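Local atomic coordinates of cytochrome P450 (Rhodococcus erythropolis, PDB entry 3WEC), a protein that hydroxylates the quinoline nitrogen of aurachin alkaloid precursors as a haem-dependent monooxygenase, a step that confers antibiotic activity on them. Residues A[97-102]-A[240-245]; A[263-268]-A[373-378]; A[385-390]-A[403-408]. All blocks are in the same frame, centred on the assembly; numbering follows the deposited sequence.

Helix 240-271 supplies one side of interactions 1 and 2, and interaction 3 packs against it. Interaction 1 uses its first turn, interaction 2 a turn near its other end, and the two centres lie about 32 Å apart on opposite sides of the chain's centre. Interaction 1 is buried but mixed, a salt bridge beside small apolar contacts, with the haem and substrate close by. Interaction 2 is buried core packing between two helices, carried by sulfur, an aromatic ring and leucines. Interaction 3 is only partly buried and is held mainly by backbone hydrogen bonds between two strands. It touches interaction 2: Leu-266 and Ile-267 of the helix pack against Ile-385, Val-387 and Leu-405.

Interaction 1: residues A[97-102]-A[240-245]; sequences ARPFML and VDEIAA. With HEM (protoporphyrin IX containing Fe), chain B.
The guanidinium of Arg-98 and the ring of Phe-100 both meet segment 240-245 of helix 240-271 at an edge. Glu-242 OE2 lies in the guanidinium plane and takes a salt-bridging hydrogen bond from Arg-98 NH2 at 3.0 Å, 155° at the hydrogen. The carboxylate plane is turned 49° from the guanidinium, and this is the one bond between the two groups; Glu-242 OE1 makes a salt bridge with Arg-110 of helix 107-121 and accepts from Ser-239 N. At the Phe-100 ring, Ala-245 O lies in the ring plane, 3.3 Å from the edge atom CE1, while Ala-245 CB is 4.0 Å from CE1 and well off the plane. Between the salt bridge and the ring edge Pro-99 faces the helix, its CB 3.5 Å from Ala-245 CB and its CG a little farther from the same methyl. In P450 terms this is the loop between the B and C helices, here a 3-10 turn at 98-100, resting on the first turn of the long helix that crosses the core. Past the turn, Met-101 takes a left-handed backbone conformation (phi 63°), and its CB lies 3.2 Å from O2D of a haem propionate. The bound aurachin intermediate touches Phe-100 and Leu-102, and a water oxygen is bound to FE of the haem at 2.5 Å, the axial protein ligand being Cys-361.

Interaction 2: residues A[263-268]-A[373-378]; sequences GNMLIT and HFLREL
Met-265 SD has two partners across this contact and makes its denser part. It lies 4.0 Å from Phe-374 CD2 and also 4.0 Å from Leu-375 CG, reaching across to the other helix between an aromatic edge and the branch carbon of the leucine. Met-265 CB points toward segment 373-378 of helix 364-381, and chi1 of -177° puts CG anti to the backbone N; the chain bends only at chi3. The sulfur is 5.3 Å from the centroid of the Phe-374 ring and 79° off its normal, a Met-aromatic contact made at the edge. These two side chains run antiparallel alongside one another, whereas Leu-375 lies across the methionine chain. The packing of Leu-266 is sparser: its CD1 is 4.0 Å from Leu-378 CD1 but stands 4.4 Å from Phe-374 CE2, again at the ring edge. The helix axes stay 11.9 Å apart, so long side chains have to bridge the gap. By contrast, His-373, Arg-376 and Glu-377 form the partly exposed side of their helix. The pair corresponds to two long helices of the P450 core, which run in roughly the same direction. Val-293 of helix 286-296 packs on Met-265 and Ala-289 on Leu-375, Val-139 of helix 128-141 touches Phe-374, and Ile-385 of strand 384-387 packs against Leu-266.

Interaction 3: residues A[385-390]-A[403-408]; sequences IEVAEP and ETLSVA
Glu-386 O is approached twice by the opposite strand. Ala-408 N donates to it at 2.7 Å, with 160° at the hydrogen, and Val-407 CA comes to 3.3 Å from the same oxygen in a CA-H...O contact. The return bond, Glu-386 N to Ala-408 O, is 2.9 Å long and nearly straight at 170°, which makes Glu-386 and Ala-408 an antiparallel hydrogen-bonded pair. Val-387 and Val-407 follow as the non-hydrogen-bonded pair, and beyond them Ala-388 N reaches Ser-406 O at 3.0 Å, although the segments are no longer regular strand there. The side chains sort by face. Beside Val-387 and Val-407, Ile-385 slants across the second valine, its CD1 3.9 Å from Val-407 CB, and Leu-405 CD1 approaches Val-387 CB at 4.0 Å. On the exposed face, chi1 of 42° sets Glu-386 CG between the backbone N and the carbonyl carbon, and this methylene rests 3.5 Å from Ala-408 CB. The two strands form the small antiparallel sheet that follows helix 364-381, probably the β3 sheet of the P450 nomenclature; the connection between them includes a residue of the substrate pocket. Ser-270 OG of helix 240-271 bonds to Val-387 N, while Val-407 also touches Ala-148. All three hydrogen bonds across the pair are backbone to backbone, and the side chains divide by polarity and place: Ile-385, Val-387, Leu-405 and Val-407 lie on the side toward the helices, Glu-386 and Ala-408 on the exposed side.

Interaction 1: residues A[97-102]-A[240-245]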
loop_
_atom_site.group_PDB
_atom_site.type_symbol
_atom_site.label_atom_id
_atom_site.label_comp_id
_atom_site.label_asym_id
_atom_site.label_seq_id
_atom_site.Cartn_x
_atom_site.Cartn_y
_atom_site.Cartn_z
ATOM N N ALA A 97 -0.235 -13.929 -12.782
ATOM C CA ALA A 97 -0.148 -12.735 -11.934
ATOM C C ALA A 97 -0.198 -11.440 -12.751
ATOM O O ALA A 97 -0.111 -10.328 -12.198
ATOM C CB ALA A 97 1.116 -12.774 -11.084
ATOM N N ARG A 98 -0.349 -11.596 -14.060
ATOM C CA ARG A 98 -0.205 -10.495 -15.011
ATOM C C ARG A 98 -1.153 -9.295 -14.788
ATOM O O ARG A 98 -0.686 -8.158 -14.656
ATOM C CB ARG A 98 -0.342 -11.010 -16.447
ATOM C CG ARG A 98 0.909 -11.585 -17.093
ATOM C CD ARG A 98 0.597 -11.867 -18.550
ATOM N NE ARG A 98 -0.111 -10.743 -19.203
ATOM C CZ ARG A 98 -1.414 -10.713 -19.525
ATOM N NH1 ARG A 98 -2.215 -11.746 -19.265
ATOM N NH2 ARG A 98 -1.928 -9.634 -20.102
ATOM N N PRO A 99 -2.482 -9.533 -14.761
ATOM C CA PRO A 99 -3.293 -8.331 -14.617
ATOM C C PRO A 99 -3.188 -7.694 -13.216
ATOM O O PRO A 99 -3.872 -6.702 -12.953
ATOM C CB PRO A 99 -4.720 -8.816 -14.940
ATOM C CG PRO A 99 -4.550 -10.153 -15.611
ATOM C CD PRO A 99 -3.317 -10.732 -14.978
ATOM N N PHE A 100 -2.308 -8.237 -12.367
ATOM C CA PHE A 100 -1.978 -7.639 -11.070
ATOM C C PHE A 100 -0.752 -6.695 -11.091
ATOM O O PHE A 100 -0.265 -6.257 -10.023
ATOM C CB PHE A 100 -1.768 -8.732 -10.001
ATOM C CG PHE A 100 -3.004 -9.521 -9.673
ATOM C CD1 PHE A 100 -4.277 -8.962 -9.812
ATOM C CD2 PHE A 100 -2.894 -10.827 -9.194
ATOM C CE1 PHE A 100 -5.412 -9.700 -9.500
ATOM C CE2 PHE A 100 -4.026 -11.568 -8.869
ATOM C CZ PHE A 100 -5.284 -11.005 -9.023
ATOM N N MET A 101 -0.237 -6.409 -12.296
ATOM C CA MET A 101 0.935 -5.535 -12.470
ATOM C C MET A 101 2.193 -6.096 -11.821
ATOM O O MET A 101 3.172 -5.364 -11.658
ATOM C CB MET A 101 0.678 -4.131 -11.884
ATOM C CG MET A 101 -0.612 -3.439 -12.305
ATOM S SD MET A 101 -0.569 -2.562 -13.867
ATOM C CE MET A 101 -2.307 -2.154 -14.057
ATOM N N LEU A 102 2.154 -7.362 -11.383
ATOM C CA LEU A 102 3.366 -8.110 -11.014
ATOM C C LEU A 102 3.971 -8.686 -12.280
ATOM O O LEU A 102 4.045 -9.910 -12.488
ATOM C CB LEU A 102 3.085 -9.208 -9.989
ATOM C CG LEU A 102 2.593 -8.776 -8.599
ATOM C CD1 LEU A 102 3.114 -9.784 -7.601
ATOM C CD2 LEU A 102 3.056 -7.394 -8.172
ATOM N N VAL A 240 -12.000 -9.244 -20.743
ATOM C CA VAL A 240 -12.950 -9.198 -19.649
ATOM C C VAL A 240 -12.357 -9.851 -18.373
ATOM O O VAL A 240 -12.620 -9.399 -17.243
ATOM C CB VAL A 240 -14.315 -9.789 -20.095
ATOM C CG1 VAL A 240 -15.278 -9.902 -18.924
ATOM C CG2 VAL A 240 -14.937 -8.909 -21.176
ATOM N N ASP A 241 -11.525 -10.877 -18.524
ATOM C CA ASP A 241 -10.764 -11.354 -17.363
ATOM C C ASP A 241 -9.705 -10.327 -16.891
ATOM O O ASP A 241 -9.424 -10.252 -15.703
ATOM C CB ASP A 241 -10.106 -12.721 -17.613
ATOM C CG ASP A 241 -11.087 -13.780 -18.075
ATOM O OD1 ASP A 241 -10.728 -14.514 -19.020
ATOM O OD2 ASP A 241 -12.200 -13.900 -17.498
ATOM N N GLU A 242 -9.133 -9.544 -17.821
ATOM C CA GLU A 242 -8.196 -8.478 -17.459
ATOM C C GLU A 242 -8.909 -7.395 -16.646
ATOM O O GLU A 242 -8.374 -6.962 -15.621
ATOM C CB GLU A 242 -7.450 -7.906 -18.700
ATOM C CG GLU A 242 -6.404 -8.841 -19.314
ATOM C CD GLU A 242 -5.792 -8.343 -20.644
ATOM O OE1 GLU A 242 -6.420 -7.577 -21.432
ATOM O OE2 GLU A 242 -4.638 -8.724 -20.910
ATOM N N ILE A 243 -10.141 -7.043 -17.042
ATOM C CA ILE A 243 -10.973 -6.020 -16.387
ATOM C C ILE A 243 -11.329 -6.455 -14.960
ATOM O O ILE A 243 -11.259 -5.663 -14.033
ATOM C CB ILE A 243 -12.302 -5.719 -17.155
ATOM C CG1 ILE A 243 -12.067 -5.023 -18.485
ATOM C CG2 ILE A 243 -13.236 -4.840 -16.323
ATOM C CD1 ILE A 243 -13.134 -5.289 -19.511
ATOM N N ALA A 244 -11.675 -7.717 -14.781
ATOM C CA ALA A 244 -12.077 -8.231 -13.466
ATOM C C ALA A 244 -10.876 -8.391 -12.528
ATOM O O ALA A 244 -10.960 -8.068 -11.323
ATOM C CB ALA A 244 -12.789 -9.544 -13.632
ATOM N N ALA A 245 -9.749 -8.876 -13.063
ATOM C CA ALA A 245 -8.532 -8.973 -12.258
ATOM C C ALA A 245 -7.971 -7.616 -11.766
ATOM O O ALA A 245 -7.596 -7.503 -10.588
ATOM C CB ALA A 245 -7.475 -9.815 -12.957
HETATM C CHA HEM B . 1.870 -0.013 -6.591
HETATM C CHB HEM B . 2.395 2.290 -2.218
HETATM C CHC HEM B . -2.301 3.710 -2.396
HETATM C CHD HEM B . -2.852 1.192 -6.738
HETATM C C1A HEM B . 2.335 0.499 -5.321
HETATM C C2A HEM B . 3.696 0.143 -4.800
HETATM C C3A HEM B . 3.819 0.832 -3.537
HETATM C C4A HEM B . 2.529 1.503 -3.393
HETATM C CMA HEM B . 5.028 0.824 -2.572
HETATM C CAA HEM B . 4.842 -0.700 -5.372
HETATM C CBA HEM B . 5.626 0.305 -6.237
HETATM C CGA HEM B . 6.974 -0.274 -6.707
HETATM O O1A HEM B . 7.160 -1.523 -6.808
HETATM O O2A HEM B . 7.881 0.541 -7.042
HETATM C C1B HEM B . 1.095 2.874 -1.897
HETATM C C2B HEM B . 1.007 3.745 -0.728
HETATM C C3B HEM B . -0.382 4.111 -0.797
HETATM C C4B HEM B . -0.925 3.443 -1.974
HETATM C CMB HEM B . 2.010 4.129 0.324
HETATM C CAB HEM B . -1.029 5.006 0.198
HETATM C CBB HEM B . -2.205 4.688 0.678
HETATM C C1C HEM B . -2.857 3.183 -3.624
HETATM C C2C HEM B . -4.281 3.275 -3.945
HETATM C C3C HEM B . -4.407 2.522 -5.211
HETATM C C4C HEM B . -3.097 2.014 -5.564
HETATM C CMC HEM B . -5.313 3.987 -3.115
HETATM C CAC HEM B . -5.634 2.234 -6.025
HETATM C CBC HEM B . -6.775 2.854 -5.827
HETATM C C1D HEM B . -1.569 0.558 -7.064
HETATM C C2D HEM B . -1.395 -0.130 -8.341
HETATM C C3D HEM B . 0.028 -0.520 -8.319
HETATM C C4D HEM B . 0.498 0.069 -7.054
HETATM C CMD HEM B . -2.459 -0.438 -9.369
HETATM C CAD HEM B . 0.793 -1.309 -9.343
HETATM C CBD HEM B . 1.532 -0.273 -10.224
HETATM C CGD HEM B . 2.332 -0.899 -11.316
HETATM O O1D HEM B . 2.388 -0.268 -12.410
HETATM O O2D HEM B . 2.904 -2.019 -11.107
HETATM N NA HEM B . 1.595 1.460 -4.511
HETATM N NB HEM B . -0.013 2.733 -2.685
HETATM N NC HEM B . -2.115 2.478 -4.618
HETATM N ND HEM B . -0.435 0.725 -6.323
HETATM FE FE HEM B . -0.367 1.695 -4.463
HETATM O O HOH W 1 -0.854 -0.131 -2.861
#

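Interaction 2: residues A[263-268]-A[373-378]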
loop_
_atom_site.group_PDB
_atom_site.type_symbol
_atom_site.label_atom_id
_atom_site.label_comp_id
_atom_site.label_asym_id
_atom_site.label_seq_id
_atom_site.Cartn_x
_atom_site.Cartn_y
_atom_site.Cartn_z
ATOM N N GLY A 263 -4.075 5.202 10.341
ATOM C CA GLY A 263 -3.684 4.805 11.710
ATOM C C GLY A 263 -2.344 5.380 12.157
ATOM O O GLY A 263 -2.247 5.981 13.221
ATOM N N ASN A 264 -1.334 5.203 11.310
ATOM C CA ASN A 264 -0.002 5.773 11.490
ATOM C C ASN A 264 -0.009 7.307 11.572
ATOM O O ASN A 264 0.751 7.865 12.321
ATOM C CB ASN A 264 0.901 5.320 10.329
ATOM C CG ASN A 264 1.321 3.872 10.445
ATOM O OD1 ASN A 264 1.171 3.206 11.512
ATOM N ND2 ASN A 264 1.875 3.363 9.366
ATOM N N MET A 265 -0.860 7.972 10.782
ATOM C CA MET A 265 -0.979 9.439 10.840
ATOM C C MET A 265 -1.403 9.860 12.226
ATOM O O MET A 265 -0.797 10.749 12.847
ATOM C CB MET A 265 -2.003 9.961 9.825
ATOM C CG MET A 265 -2.095 11.477 9.806
ATOM S SD MET A 265 -3.326 12.055 8.646
ATOM C CE MET A 265 -2.413 11.997 7.118
ATOM N N LEU A 266 -2.442 9.187 12.704
ATOM C CA LEU A 266 -2.971 9.346 14.060
ATOM C C LEU A 266 -1.905 9.173 15.181
ATOM O O LEU A 266 -1.672 10.081 15.981
ATOM C CB LEU A 266 -4.153 8.380 14.225
ATOM C CG LEU A 266 -5.595 8.870 14.038
ATOM C CD1 LEU A 266 -5.758 10.350 13.628
ATOM C CD2 LEU A 266 -6.431 7.972 13.165
ATOM N N ILE A 267 -1.243 8.015 15.186
ATOM C CA ILE A 267 -0.139 7.712 16.101
ATOM C C ILE A 267 0.913 8.816 16.055
ATOM O O ILE A 267 1.407 9.218 17.076
ATOM C CB ILE A 267 0.527 6.354 15.734
ATOM C CG1 ILE A 267 -0.504 5.213 15.760
ATOM C CG2 ILE A 267 1.738 6.057 16.625
ATOM C CD1 ILE A 267 -0.085 3.935 15.066
ATOM N N THR A 268 1.261 9.281 14.854
ATOM C CA THR A 268 2.321 10.304 14.687
ATOM C C THR A 268 1.942 11.713 15.198
ATOM O O THR A 268 2.736 12.376 15.863
ATOM C CB THR A 268 2.784 10.335 13.212
ATOM O OG1 THR A 268 3.066 9.012 12.783
ATOM C CG2 THR A 268 4.034 11.182 13.016
ATOM N N HIS A 373 -7.686 15.341 2.395
ATOM C CA HIS A 373 -9.028 15.678 2.892
ATOM C C HIS A 373 -9.213 15.170 4.289
ATOM O O HIS A 373 -9.934 15.785 5.082
ATOM C CB HIS A 373 -10.125 15.048 2.045
ATOM C CG HIS A 373 -10.360 15.728 0.747
ATOM N ND1 HIS A 373 -10.920 16.937 0.663
ATOM C CD2 HIS A 373 -10.130 15.301 -0.552
ATOM C CE1 HIS A 373 -11.027 17.291 -0.630
ATOM N NE2 HIS A 373 -10.538 16.279 -1.372
ATOM N N PHE A 374 -8.619 14.013 4.585
ATOM C CA PHE A 374 -8.779 13.454 5.924
ATOM C C PHE A 374 -8.091 14.334 6.957
ATOM O O PHE A 374 -8.679 14.616 7.995
ATOM C CB PHE A 374 -8.241 12.037 6.029
ATOM C CG PHE A 374 -8.369 11.444 7.415
ATOM C CD1 PHE A 374 -9.516 10.773 7.784
ATOM C CD2 PHE A 374 -7.329 11.541 8.332
ATOM C CE1 PHE A 374 -9.643 10.215 9.048
ATOM C CE2 PHE A 374 -7.446 10.963 9.582
ATOM C CZ PHE A 374 -8.610 10.331 9.955
ATOM N N LEU A 375 -6.846 14.733 6.670
ATOM C CA LEU A 375 -6.062 15.545 7.574
ATOM C C LEU A 375 -6.723 16.953 7.755
ATOM O O LEU A 375 -6.827 17.441 8.882
ATOM C CB LEU A 375 -4.617 15.645 7.068
ATOM C CG LEU A 375 -3.449 15.982 8.010
ATOM C CD1 LEU A 375 -2.399 16.803 7.281
ATOM C CD2 LEU A 375 -3.851 16.651 9.307
ATOM N N ARG A 376 -7.185 17.547 6.647
ATOM C CA ARG A 376 -7.844 18.850 6.626
ATOM C C ARG A 376 -9.096 18.883 7.515
ATOM O O ARG A 376 -9.312 19.852 8.245
ATOM C CB ARG A 376 -8.227 19.300 5.210
ATOM C CG ARG A 376 -8.989 20.626 5.232
ATOM C CD ARG A 376 -9.308 21.241 3.867
ATOM N NE ARG A 376 -8.104 21.506 3.091
ATOM C CZ ARG A 376 -7.603 20.673 2.181
ATOM N NH1 ARG A 376 -8.213 19.521 1.892
ATOM N NH2 ARG A 376 -6.496 21.008 1.544
ATOM N N GLU A 377 -9.915 17.833 7.427
ATOM C CA GLU A 377 -11.099 17.721 8.282
ATOM C C GLU A 377 -10.663 17.516 9.737
ATOM O O GLU A 377 -11.196 18.134 10.659
ATOM C CB GLU A 377 -11.990 16.561 7.811
ATOM C CG GLU A 377 -12.714 16.778 6.485
ATOM C CD GLU A 377 -13.639 17.994 6.506
ATOM O OE1 GLU A 377 -13.496 18.828 5.580
ATOM O OE2 GLU A 377 -14.477 18.122 7.450
ATOM N N LEU A 378 -9.673 16.641 9.907
ATOM C CA LEU A 378 -9.086 16.312 11.181
ATOM C C LEU A 378 -8.614 17.540 11.967
ATOM O O LEU A 378 -8.934 17.704 13.142
ATOM C CB LEU A 378 -7.866 15.432 10.951
ATOM C CG LEU A 378 -7.598 14.164 11.781
ATOM C CD1 LEU A 378 -6.128 14.110 12.202
ATOM C CD2 LEU A 378 -8.524 13.929 12.968
#

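Interaction 3: residues A[385-390]-A[403-408]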
loop_
_atom_site.group_PDB
_atom_site.type_symbol
_atom_site.label_atom_id
_atom_site.label_comp_id
_atom_site.label_asym_id
_atom_site.label_seq_id
_atom_site.Cartn_x
_atom_site.Cartn_y
_atom_site.Cartn_z
ATOM N N ILE A 385 -5.116 15.238 19.304
ATOM C CA ILE A 385 -5.405 13.813 19.222
ATOM C C ILE A 385 -4.347 13.074 20.037
ATOM O O ILE A 385 -3.169 13.421 20.021
ATOM C CB ILE A 385 -5.564 13.281 17.761
ATOM C CG1 ILE A 385 -4.553 12.189 17.414
ATOM C CG2 ILE A 385 -5.608 14.398 16.721
ATOM C CD1 ILE A 385 -5.159 10.800 17.484
ATOM N N GLU A 386 -4.792 12.092 20.799
ATOM C CA GLU A 386 -3.869 11.234 21.524
ATOM C C GLU A 386 -4.284 9.769 21.440
ATOM O O GLU A 386 -5.430 9.413 21.723
ATOM C CB GLU A 386 -3.739 11.688 22.964
ATOM C CG GLU A 386 -5.064 12.074 23.583
ATOM C CD GLU A 386 -4.968 13.281 24.501
ATOM O OE1 GLU A 386 -4.520 13.117 25.654
ATOM O OE2 GLU A 386 -5.374 14.392 24.068
ATOM N N VAL A 387 -3.336 8.925 21.053
ATOM C CA VAL A 387 -3.578 7.492 20.970
ATOM C C VAL A 387 -2.986 6.786 22.194
ATOM O O VAL A 387 -1.937 7.189 22.705
ATOM C CB VAL A 387 -3.052 6.900 19.639
ATOM C CG1 VAL A 387 -3.441 7.791 18.461
ATOM C CG2 VAL A 387 -1.544 6.686 19.676
ATOM N N ALA A 388 -3.664 5.754 22.683
ATOM C CA ALA A 388 -3.163 5.041 23.845
ATOM C C ALA A 388 -1.982 4.150 23.441
ATOM O O ALA A 388 -2.061 3.414 22.462
ATOM C CB ALA A 388 -4.275 4.233 24.508
ATOM N N GLU A 389 -0.890 4.262 24.202
ATOM C CA GLU A 389 0.342 3.493 24.005
ATOM C C GLU A 389 0.353 2.337 25.031
ATOM O O GLU A 389 -0.192 2.501 26.137
ATOM C CB GLU A 389 1.562 4.409 24.225
ATOM C CG GLU A 389 1.587 5.711 23.413
ATOM C CD GLU A 389 2.161 5.556 22.006
ATOM O OE1 GLU A 389 2.274 6.570 21.295
ATOM O OE2 GLU A 389 2.520 4.440 21.595
ATOM N N PRO A 390 0.968 1.169 24.688
ATOM C CA PRO A 390 1.678 0.862 23.444
ATOM C C PRO A 390 0.760 0.415 22.327
ATOM O O PRO A 390 -0.376 -0.010 22.564
ATOM C CB PRO A 390 2.587 -0.298 23.831
ATOM C CG PRO A 390 1.843 -0.996 24.917
ATOM C CD PRO A 390 1.097 0.070 25.673
ATOM N N GLU A 403 -3.239 -2.653 14.507
ATOM C CA GLU A 403 -4.337 -3.624 14.463
ATOM C C GLU A 403 -5.622 -3.014 15.041
ATOM O O GLU A 403 -6.694 -3.217 14.496
ATOM C CB GLU A 403 -3.924 -4.932 15.235
ATOM C CG GLU A 403 -5.020 -5.971 15.480
ATOM C CD GLU A 403 -4.556 -7.415 15.288
ATOM O OE1 GLU A 403 -4.503 -8.180 16.289
ATOM O OE2 GLU A 403 -4.262 -7.796 14.118
ATOM N N THR A 404 -5.473 -2.335 16.184
ATOM C CA THR A 404 -6.521 -1.630 16.931
ATOM C C THR A 404 -5.957 -0.246 17.319
ATOM O O THR A 404 -4.744 -0.014 17.214
ATOM C CB THR A 404 -6.998 -2.360 18.238
ATOM O OG1 THR A 404 -5.971 -2.363 19.243
ATOM C CG2 THR A 404 -7.538 -3.782 17.999
ATOM N N LEU A 405 -6.811 0.674 17.768
ATOM C CA LEU A 405 -6.329 2.023 18.106
ATOM C C LEU A 405 -7.370 2.754 18.941
ATOM O O LEU A 405 -8.525 2.894 18.514
ATOM C CB LEU A 405 -5.979 2.802 16.818
ATOM C CG LEU A 405 -5.042 4.017 16.913
ATOM C CD1 LEU A 405 -3.625 3.639 17.369
ATOM C CD2 LEU A 405 -4.996 4.731 15.571
ATOM N N SER A 406 -6.997 3.145 20.161
ATOM C CA SER A 406 -7.868 3.981 20.993
ATOM C C SER A 406 -7.386 5.400 20.897
ATOM O O SER A 406 -6.226 5.674 21.184
ATOM C CB SER A 406 -7.825 3.543 22.448
ATOM O OG SER A 406 -7.632 2.154 22.432
ATOM N N VAL A 407 -8.260 6.298 20.465
ATOM C CA VAL A 407 -7.853 7.688 20.338
ATOM C C VAL A 407 -8.758 8.575 21.149
ATOM O O VAL A 407 -9.985 8.451 21.101
ATOM C CB VAL A 407 -7.708 8.180 18.866
ATOM C CG1 VAL A 407 -7.650 7.020 17.876
ATOM C CG2 VAL A 407 -8.797 9.153 18.476
ATOM N N ALA A 408 -8.131 9.453 21.912
ATOM C CA ALA A 408 -8.838 10.539 22.561
ATOM C C ALA A 408 -8.673 11.757 21.681
ATOM O O ALA A 408 -7.631 11.979 21.063
ATOM C CB ALA A 408 -8.302 10.793 23.949
#